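Local atomic coordinates of bifunctional protein FolD (Thermus thermophilus, PDB entry 6V6Y), a protein that probably catalyses NADP-dependent oxidation of 5,10-methylenetetrahydrofolate to 5,10-methenyltetrahydrofolate and the hydrolysis of the methenyl product to 10-formyltetrahydrofolate, as a homodimer. Residues E13-E18 with V262-G267; P30-I35 with Y59-E64; K132-C137 with L270-L275. All coordinates share one frame; numbering follows the deposited sequence.

Contact 1. Residues E13-E18 with V262-G267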
loop_
_atom_site.group_PDB
_atom_site.type_symbol
_atom_site.label_atom_id
_atom_site.label_comp_id
_atom_site.label_asym_id
_atom_site.label_seq_id
_atom_site.Cartn_x
_atom_site.Cartn_y
_atom_site.Cartn_z
ATOM N N GLU A 13 -10.155 3.704 26.233
ATOM C CA GLU A 13 -10.947 2.986 27.232
ATOM C C GLU A 13 -12.079 2.212 26.572
ATOM O O GLU A 13 -12.381 1.086 26.973
ATOM C CB GLU A 13 -11.505 3.957 28.282
ATOM C CG GLU A 13 -11.959 3.297 29.561
ATOM C CD GLU A 13 -10.849 2.471 30.202
ATOM O OE1 GLU A 13 -11.128 1.332 30.647
ATOM O OE2 GLU A 13 -9.688 2.950 30.247
ATOM N N ALA A 14 -12.708 2.785 25.543
ATOM C CA ALA A 14 -13.719 2.016 24.821
ATOM C C ALA A 14 -13.120 0.756 24.192
ATOM O O ALA A 14 -13.774 -0.297 24.160
ATOM C CB ALA A 14 -14.405 2.884 23.766
ATOM N N VAL A 15 -11.873 0.824 23.707
ATOM C CA VAL A 15 -11.233 -0.388 23.180
ATOM C C VAL A 15 -10.987 -1.394 24.299
ATOM O O VAL A 15 -11.206 -2.600 24.131
ATOM C CB VAL A 15 -9.915 -0.067 22.447
ATOM C CG1 VAL A 15 -9.221 -1.389 21.995
ATOM C CG2 VAL A 15 -10.138 0.867 21.263
ATOM N N TYR A 16 -10.498 -0.915 25.450
ATOM C CA TYR A 16 -10.167 -1.803 26.560
ATOM C C TYR A 16 -11.412 -2.470 27.121
ATOM O O TYR A 16 -11.373 -3.645 27.498
ATOM C CB TYR A 16 -9.445 -1.020 27.651
ATOM C CG TYR A 16 -8.036 -0.613 27.277
ATOM C CD1 TYR A 16 -7.218 -1.452 26.520
ATOM C CD2 TYR A 16 -7.525 0.618 27.672
ATOM C CE1 TYR A 16 -5.928 -1.070 26.176
ATOM C CE2 TYR A 16 -6.241 1.001 27.338
ATOM C CZ TYR A 16 -5.449 0.154 26.595
ATOM O OH TYR A 16 -4.176 0.549 26.279
ATOM N N GLU A 17 -12.518 -1.727 27.193
ATOM C CA GLU A 17 -13.799 -2.302 27.587
ATOM C C GLU A 17 -14.211 -3.418 26.631
ATOM O O GLU A 17 -14.647 -4.493 27.067
ATOM C CB GLU A 17 -14.854 -1.197 27.632
ATOM C CG GLU A 17 -15.737 -1.151 28.876
ATOM C CD GLU A 17 -14.986 -1.382 30.180
ATOM O OE1 GLU A 17 -14.016 -0.638 30.460
ATOM O OE2 GLU A 17 -15.382 -2.307 30.923
ATOM N N GLU A 18 -14.066 -3.188 25.317
ATOM C CA GLU A 18 -14.341 -4.243 24.339
ATOM C C GLU A 18 -13.465 -5.468 24.570
ATOM O O GLU A 18 -13.929 -6.611 24.437
ATOM C CB GLU A 18 -14.143 -3.724 22.913
ATOM C CG GLU A 18 -15.373 -3.007 22.361
ATOM C CD GLU A 18 -15.086 -2.067 21.197
ATOM O OE1 GLU A 18 -15.781 -1.030 21.097
ATOM O OE2 GLU A 18 -14.180 -2.364 20.382
ATOM N N VAL A 262 -1.268 2.103 21.985
ATOM C CA VAL A 262 -1.157 0.992 22.933
ATOM C C VAL A 262 -2.411 0.128 22.878
ATOM O O VAL A 262 -2.336 -1.108 22.821
ATOM C CB VAL A 262 -0.897 1.516 24.360
ATOM C CG1 VAL A 262 -0.780 0.346 25.336
ATOM C CG2 VAL A 262 0.370 2.380 24.401
ATOM N N ALA A 263 -3.583 0.771 22.871
ATOM C CA ALA A 263 -4.845 0.036 22.891
ATOM C C ALA A 263 -4.969 -0.908 21.700
ATOM O O ALA A 263 -5.438 -2.045 21.843
ATOM C CB ALA A 263 -6.020 1.021 22.915
ATOM N N MET A 264 -4.576 -0.451 20.508
ATOM C CA MET A 264 -4.751 -1.302 19.339
ATOM C C MET A 264 -3.704 -2.400 19.272
ATOM O O MET A 264 -3.948 -3.426 18.626
ATOM C CB MET A 264 -4.733 -0.465 18.050
ATOM C CG MET A 264 -5.663 0.734 18.084
ATOM S SD MET A 264 -7.386 0.314 18.363
ATOM C CE MET A 264 -7.703 -0.767 17.014
ATOM N N LEU A 265 -2.549 -2.217 19.918
ATOM C CA LEU A 265 -1.629 -3.336 20.080
ATOM C C LEU A 265 -2.245 -4.425 20.958
ATOM O O LEU A 265 -2.137 -5.620 20.650
ATOM C CB LEU A 265 -0.304 -2.844 20.665
ATOM C CG LEU A 265 0.640 -3.949 21.146
ATOM C CD1 LEU A 265 1.093 -4.843 19.981
ATOM C CD2 LEU A 265 1.826 -3.348 21.886
ATOM N N MET A 266 -2.912 -4.037 22.048
ATOM C CA MET A 266 -3.614 -5.035 22.851
ATOM C C MET A 266 -4.701 -5.704 22.021
ATOM O O MET A 266 -4.897 -6.926 22.101
ATOM C CB MET A 266 -4.207 -4.396 24.117
ATOM C CG MET A 266 -3.154 -3.757 25.000
ATOM S SD MET A 266 -1.907 -4.988 25.304
ATOM C CE MET A 266 -0.448 -3.986 25.351
ATOM N N GLY A 267 -5.396 -4.919 21.187
ATOM C CA GLY A 267 -6.423 -5.492 20.333
ATOM C C GLY A 267 -5.852 -6.397 19.257
ATOM O O GLY A 267 -6.463 -7.403 18.886
#
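Two helical segments run nearly parallel, their axes 9.3 Å apart and crossing at 18°, with V15 and A263 closest in backbone register. The small A263 faces the other helix and lets it come near. V15 points at it from the opposite helix, V15 CB lying 4.1 Å from A263 CB. V15 CG1, anti to the backbone N (chi1 176°), comes beside the carbonyl oxygen of A263. The other branch, CG2, reaches the bent end of M264, with V15 CG2 4.0 Å from M264 SD; the two side chains cross at about a right angle. The contact ties the N-terminal helix 8-24, in the catalytic part of the sequence, to the C-terminal helix 257-276, in the NAD(P)-binding part. Y16 carries the largest share. Its CZ packs 3.8 Å from A263 CB. M266 CG lies at the ring edge, 4.0 Å from Y16 CE1. The hydroxyl ends against a branch of V262, with Y16 OH 3.5 Å from V262 CG1. It is equally close to A263 N, but the angle is too poor for a hydrogen bond. R53 of helix 41-57 also touches the Y16 side chain. V262 lies about 7 Å, by its side chain, from the bound NADP.

Contact 2. Residues P30-I35 with Y59-E64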
loop_
_atom_site.group_PDB
_atom_site.type_symbol
_atom_site.label_atom_id
_atom_site.label_comp_id
_atom_site.label_asym_id
_atom_site.label_seq_id
_atom_site.Cartn_x
_atom_site.Cartn_y
_atom_site.Cartn_z
ATOM N N PRO A 30 -4.619 -14.315 26.086
ATOM C CA PRO A 30 -3.593 -14.065 25.065
ATOM C C PRO A 30 -2.233 -13.857 25.704
ATOM O O PRO A 30 -2.112 -13.402 26.849
ATOM C CB PRO A 30 -4.078 -12.791 24.354
ATOM C CG PRO A 30 -5.478 -12.553 24.836
ATOM C CD PRO A 30 -5.571 -13.198 26.190
ATOM N N SER A 31 -1.198 -14.193 24.939
ATOM C CA SER A 31 0.174 -14.173 25.424
ATOM C C SER A 31 1.021 -13.338 24.471
ATOM O O SER A 31 1.106 -13.648 23.277
ATOM C CB SER A 31 0.718 -15.602 25.544
ATOM O OG SER A 31 2.105 -15.610 25.835
ATOM N N LEU A 32 1.668 -12.305 25.002
ATOM C CA LEU A 32 2.460 -11.368 24.213
ATOM C C LEU A 32 3.931 -11.475 24.601
ATOM O O LEU A 32 4.268 -11.457 25.790
ATOM C CB LEU A 32 1.955 -9.931 24.422
ATOM C CG LEU A 32 2.768 -8.753 23.863
ATOM C CD1 LEU A 32 2.712 -8.686 22.329
ATOM C CD2 LEU A 32 2.276 -7.439 24.482
ATOM N N ARG A 33 4.805 -11.593 23.604
ATOM C CA ARG A 33 6.242 -11.522 23.823
ATOM C C ARG A 33 6.789 -10.264 23.170
ATOM O O ARG A 33 6.596 -10.050 21.971
ATOM C CB ARG A 33 6.966 -12.731 23.240
ATOM C CG ARG A 33 6.797 -13.975 24.008
ATOM C CD ARG A 33 7.259 -13.845 25.444
ATOM N NE ARG A 33 6.655 -14.935 26.189
ATOM C CZ ARG A 33 7.196 -16.145 26.277
ATOM N NH1 ARG A 33 8.369 -16.382 25.692
ATOM N NH2 ARG A 33 6.577 -17.106 26.960
ATOM N N VAL A 34 7.504 -9.465 23.946
ATOM C CA VAL A 34 8.132 -8.254 23.456
ATOM C C VAL A 34 9.634 -8.420 23.595
ATOM O O VAL A 34 10.136 -8.682 24.696
ATOM C CB VAL A 34 7.635 -7.017 24.214
ATOM C CG1 VAL A 34 8.320 -5.774 23.671
ATOM C CG2 VAL A 34 6.126 -6.921 24.080
ATOM N N ILE A 35 10.348 -8.261 22.480
ATOM C CA ILE A 35 11.797 -8.405 22.415
ATOM C C ILE A 35 12.418 -7.020 22.321
ATOM O O ILE A 35 12.002 -6.205 21.488
ATOM C CB ILE A 35 12.220 -9.259 21.206
ATOM C CG1 ILE A 35 11.707 -10.695 21.341
ATOM C CG2 ILE A 35 13.728 -9.229 21.041
ATOM C CD1 ILE A 35 11.926 -11.535 20.079
ATOM N N TYR A 59 -3.345 -10.211 30.226
ATOM C CA TYR A 59 -2.564 -10.997 29.286
ATOM C C TYR A 59 -1.379 -11.640 29.996
ATOM O O TYR A 59 -0.886 -11.140 31.012
ATOM C CB TYR A 59 -2.030 -10.120 28.147
ATOM C CG TYR A 59 -3.036 -9.619 27.130
ATOM C CD1 TYR A 59 -4.401 -9.825 27.287
ATOM C CD2 TYR A 59 -2.604 -8.910 26.004
ATOM C CE1 TYR A 59 -5.311 -9.348 26.352
ATOM C CE2 TYR A 59 -3.501 -8.435 25.062
ATOM C CZ TYR A 59 -4.852 -8.649 25.239
ATOM O OH TYR A 59 -5.734 -8.172 24.296
ATOM N N ARG A 60 -0.905 -12.748 29.440
ATOM C CA ARG A 60 0.452 -13.198 29.725
ATOM C C ARG A 60 1.386 -12.310 28.904
ATOM O O ARG A 60 1.345 -12.330 27.670
ATOM C CB ARG A 60 0.623 -14.677 29.382
ATOM C CG ARG A 60 -0.483 -15.617 29.931
ATOM C CD ARG A 60 -0.290 -17.108 29.505
ATOM N NE ARG A 60 -0.833 -17.402 28.162
ATOM C CZ ARG A 60 -0.592 -18.520 27.460
ATOM N NH1 ARG A 60 0.193 -19.470 27.960
ATOM N NH2 ARG A 60 -1.120 -18.690 26.244
ATOM N N SER A 61 2.197 -11.495 29.570
ATOM C CA SER A 61 3.074 -10.574 28.870
ATOM C C SER A 61 4.489 -10.691 29.405
ATOM O O SER A 61 4.715 -10.637 30.616
ATOM C CB SER A 61 2.594 -9.124 28.995
ATOM O OG SER A 61 3.570 -8.229 28.469
ATOM N N GLN A 62 5.448 -10.774 28.500
ATOM C CA GLN A 62 6.805 -11.049 28.915
ATOM C C GLN A 62 7.735 -10.246 28.019
ATOM O O GLN A 62 7.610 -10.294 26.792
ATOM C CB GLN A 62 7.038 -12.570 28.828
ATOM C CG GLN A 62 8.015 -13.164 29.808
ATOM C CD GLN A 62 7.869 -12.616 31.223
ATOM O OE1 GLN A 62 8.776 -11.936 31.699
ATOM N NE2 GLN A 62 6.777 -12.959 31.922
ATOM N N VAL A 63 8.645 -9.485 28.624
ATOM C CA VAL A 63 9.662 -8.737 27.884
ATOM C C VAL A 63 10.953 -9.545 27.912
ATOM O O VAL A 63 11.436 -9.920 28.988
ATOM C CB VAL A 63 9.881 -7.335 28.481
ATOM C CG1 VAL A 63 10.959 -6.579 27.697
ATOM C CG2 VAL A 63 8.580 -6.546 28.498
ATOM N N GLU A 64 11.510 -9.836 26.740
ATOM C CA GLU A 64 12.799 -10.519 26.643
ATOM C C GLU A 64 13.833 -9.481 26.243
ATOM O O GLU A 64 13.836 -9.009 25.103
ATOM C CB GLU A 64 12.769 -11.670 25.642
ATOM C CG GLU A 64 11.590 -12.575 25.795
ATOM C CD GLU A 64 11.728 -13.851 24.993
ATOM O OE1 GLU A 64 10.858 -14.738 25.158
ATOM O OE2 GLU A 64 12.699 -13.969 24.198
#
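Five backbone hydrogen bonds join the parallel strands, alternating in direction. L32 N bonds to R60 O at 2.7 Å, nearly along the C=O axis. V34 N to Q62 O is the straightest, at 173° and 3.0 Å. R60, Q62 and E64 return their N-H groups to the carbonyls of P30, L32 and V34. At the strand starts, P30 lies over one face of the Y59 ring, a CH-pi contact with P30 CG 4.0 Å from the ring centroid. S31 CB lies over a face of the R60 guanidinium, 3.5 Å from R60 NE.

On the face of S31, R33 and I35, the R33 chain bends at chi2 (-58°) and runs alongside Q62. R33 NH1 then meets E64 OE1 at 3.0 Å in a salt bridge. The carboxylate oxygen is approached nearly along its C-O axis, but sits 23° out of the guanidinium plane. E64 OE1 is shared with R78 of helix 72-84, while E64 OE2 bonds to Y66 OH. This should favour the ionised carboxylate. On the other face, S61 OG is held by D51 of helix 41-57. Strand 90-93 pairs with strand 31-37 on its other side. Strand 31-37, helix 41-57 and strand 60-66 form a beta-alpha-beta crossover in the catalytic domain's parallel sheet.

Contact 3. Residues K132-C137 with L270-L275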
loop_
_atom_site.group_PDB
_atom_site.type_symbol
_atom_site.label_atom_id
_atom_site.label_comp_id
_atom_site.label_asym_id
_atom_site.label_seq_id
_atom_site.Cartn_x
_atom_site.Cartn_y
_atom_site.Cartn_z
ATOM N N LYS A 132 -8.088 -9.594 5.000
ATOM C CA LYS A 132 -7.993 -9.618 6.455
ATOM C C LYS A 132 -6.538 -9.802 6.882
ATOM O O LYS A 132 -5.751 -10.466 6.195
ATOM C CB LYS A 132 -8.879 -10.738 7.017
ATOM C CG LYS A 132 -8.201 -12.115 7.081
ATOM C CD LYS A 132 -9.057 -13.189 7.789
ATOM C CE LYS A 132 -9.339 -12.855 9.257
ATOM N NZ LYS A 132 -10.657 -13.414 9.721
ATOM N N GLY A 133 -6.179 -9.204 8.013
ATOM C CA GLY A 133 -4.832 -9.367 8.534
ATOM C C GLY A 133 -4.641 -8.598 9.826
ATOM O O GLY A 133 -5.589 -8.056 10.398
ATOM N N LEU A 134 -3.387 -8.551 10.275
ATOM C CA LEU A 134 -2.988 -7.738 11.413
ATOM C C LEU A 134 -2.262 -6.501 10.891
ATOM O O LEU A 134 -1.208 -6.618 10.254
ATOM C CB LEU A 134 -2.098 -8.551 12.357
ATOM C CG LEU A 134 -2.687 -9.827 12.991
ATOM C CD1 LEU A 134 -1.611 -10.690 13.640
ATOM C CD2 LEU A 134 -3.728 -9.455 14.012
ATOM N N PHE A 135 -2.819 -5.325 11.159
ATOM C CA PHE A 135 -2.390 -4.045 10.601
ATOM C C PHE A 135 -1.697 -3.179 11.650
ATOM O O PHE A 135 -1.882 -3.386 12.858
ATOM C CB PHE A 135 -3.609 -3.309 10.042
ATOM C CG PHE A 135 -4.379 -4.120 9.055
ATOM C CD1 PHE A 135 -3.717 -4.966 8.171
ATOM C CD2 PHE A 135 -5.758 -4.051 9.004
ATOM C CE1 PHE A 135 -4.420 -5.732 7.271
ATOM C CE2 PHE A 135 -6.472 -4.804 8.081
ATOM C CZ PHE A 135 -5.807 -5.648 7.216
ATOM N N PRO A 136 -0.879 -2.204 11.228
ATOM C CA PRO A 136 -0.055 -1.464 12.199
ATOM C C PRO A 136 -0.891 -0.666 13.202
ATOM O O PRO A 136 -2.004 -0.210 12.917
ATOM C CB PRO A 136 0.800 -0.555 11.309
ATOM C CG PRO A 136 0.883 -1.345 9.961
ATOM C CD PRO A 136 -0.526 -1.852 9.831
ATOM N N CYS A 137 -0.338 -0.513 14.406
ATOM C CA CYS A 137 -1.148 -0.117 15.557
ATOM C C CYS A 137 -1.454 1.372 15.569
ATOM O O CYS A 137 -2.563 1.768 15.933
ATOM C CB CYS A 137 -0.447 -0.491 16.861
ATOM S SG CYS A 137 -0.202 -2.234 17.068
ATOM N N LEU A 270 -5.059 -9.915 21.027
ATOM C CA LEU A 270 -6.262 -10.740 20.998
ATOM C C LEU A 270 -6.505 -11.314 19.607
ATOM O O LEU A 270 -6.704 -12.524 19.446
ATOM C CB LEU A 270 -7.461 -9.908 21.451
ATOM C CG LEU A 270 -8.821 -10.604 21.569
ATOM C CD1 LEU A 270 -8.693 -12.033 22.127
ATOM C CD2 LEU A 270 -9.781 -9.761 22.426
ATOM N N GLU A 271 -6.484 -10.458 18.584
ATOM C CA GLU A 271 -6.838 -10.905 17.243
ATOM C C GLU A 271 -5.901 -12.004 16.769
ATOM O O GLU A 271 -6.347 -13.015 16.219
ATOM C CB GLU A 271 -6.811 -9.724 16.272
ATOM C CG GLU A 271 -8.070 -8.888 16.306
ATOM C CD GLU A 271 -9.211 -9.575 15.599
ATOM O OE1 GLU A 271 -10.374 -9.379 16.027
ATOM O OE2 GLU A 271 -8.935 -10.318 14.620
ATOM N N ALA A 272 -4.592 -11.813 16.966
ATOM C CA ALA A 272 -3.618 -12.828 16.583
ATOM C C ALA A 272 -3.920 -14.156 17.261
ATOM O O ALA A 272 -3.837 -15.214 16.629
ATOM C CB ALA A 272 -2.202 -12.359 16.929
ATOM N N ALA A 273 -4.282 -14.112 18.549
ATOM C CA ALA A 273 -4.624 -15.331 19.280
ATOM C C ALA A 273 -5.798 -16.058 18.631
ATOM O O ALA A 273 -5.737 -17.271 18.393
ATOM C CB ALA A 273 -4.944 -14.993 20.738
ATOM N N LEU A 274 -6.881 -15.328 18.334
ATOM C CA LEU A 274 -8.083 -15.951 17.785
ATOM C C LEU A 274 -7.888 -16.395 16.338
ATOM O O LEU A 274 -8.561 -17.326 15.883
ATOM C CB LEU A 274 -9.265 -14.985 17.903
ATOM C CG LEU A 274 -9.499 -14.369 19.288
ATOM C CD1 LEU A 274 -10.771 -13.532 19.350
ATOM C CD2 LEU A 274 -9.547 -15.453 20.332
ATOM N N LEU A 275 -6.974 -15.758 15.602
ATOM C CA LEU A 275 -6.717 -16.169 14.223
ATOM C C LEU A 275 -6.054 -17.544 14.163
ATOM O O LEU A 275 -6.314 -18.321 13.236
ATOM C CB LEU A 275 -5.859 -15.121 13.510
ATOM C CG LEU A 275 -6.582 -14.133 12.584
ATOM C CD1 LEU A 275 -7.851 -13.567 13.239
ATOM C CD2 LEU A 275 -5.645 -13.008 12.152
#
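Apolar contacts between a loop and one side of a helix carry this pairing, and L134 is at their centre. Its CG is anti to the carbonyl carbon (chi1 -61°), and both methyls reach the helix. L134 CD1 packs 3.7 Å from A272 CB. The second branch goes to the neighbouring residue, L134 CD2 lying 3.8 Å from E271 CB. L134 and E271 cross obliquely, and it is the first methylene of the glutamate that L134 touches. One turn on from E271, L275 also reaches L134, with L275 CD2 4.4 Å from L134 CG. Its other methyl meets the aliphatic part of a lysine, L275 CD1 being 4.3 Å from K132 CE.

Charge plays a looser part. K132 NZ and E271 OE2 are 6.0 Å apart, too far for a salt bridge, although opposite charges at that distance may attract weakly.

Hydrogen bonds to the surroundings fix the loop. L134 N donates to N123 OD1, and K132 O accepts from R126, both on helix 121-129. F135 O is bonded to N268, earlier on helix 257-276. Both segments belong to the NAD(P)-binding part of the sequence, but the contact lies away from the NADP-binding residues. It lays the loop that joins helix 121-129 to helix 137-148, with P136 at the N-cap position of the latter, against the C-terminal helix 257-276.

Contacts 1 and 3 both use the last helix, 257-276, and their centres are about 13 Å apart. The centre of contact 2 is about 16 Å from that of contact 1 and about 15 Å from that of contact 3. Along the chain, contact 2 is nested between the two segments of contact 1, while contacts 1 and 3 cross. Contact 3 opens only after contact 2 has closed. Y59 OH links contact 2 to contact 1 through a probable hydrogen bond to M266 O, 2.7 Å away. P30 and Y59 also pack on L270, and C137 packs on L265. The C-terminal helix thus joins the N-terminal helix and small sheet of the catalytic domain to the loop 132-137.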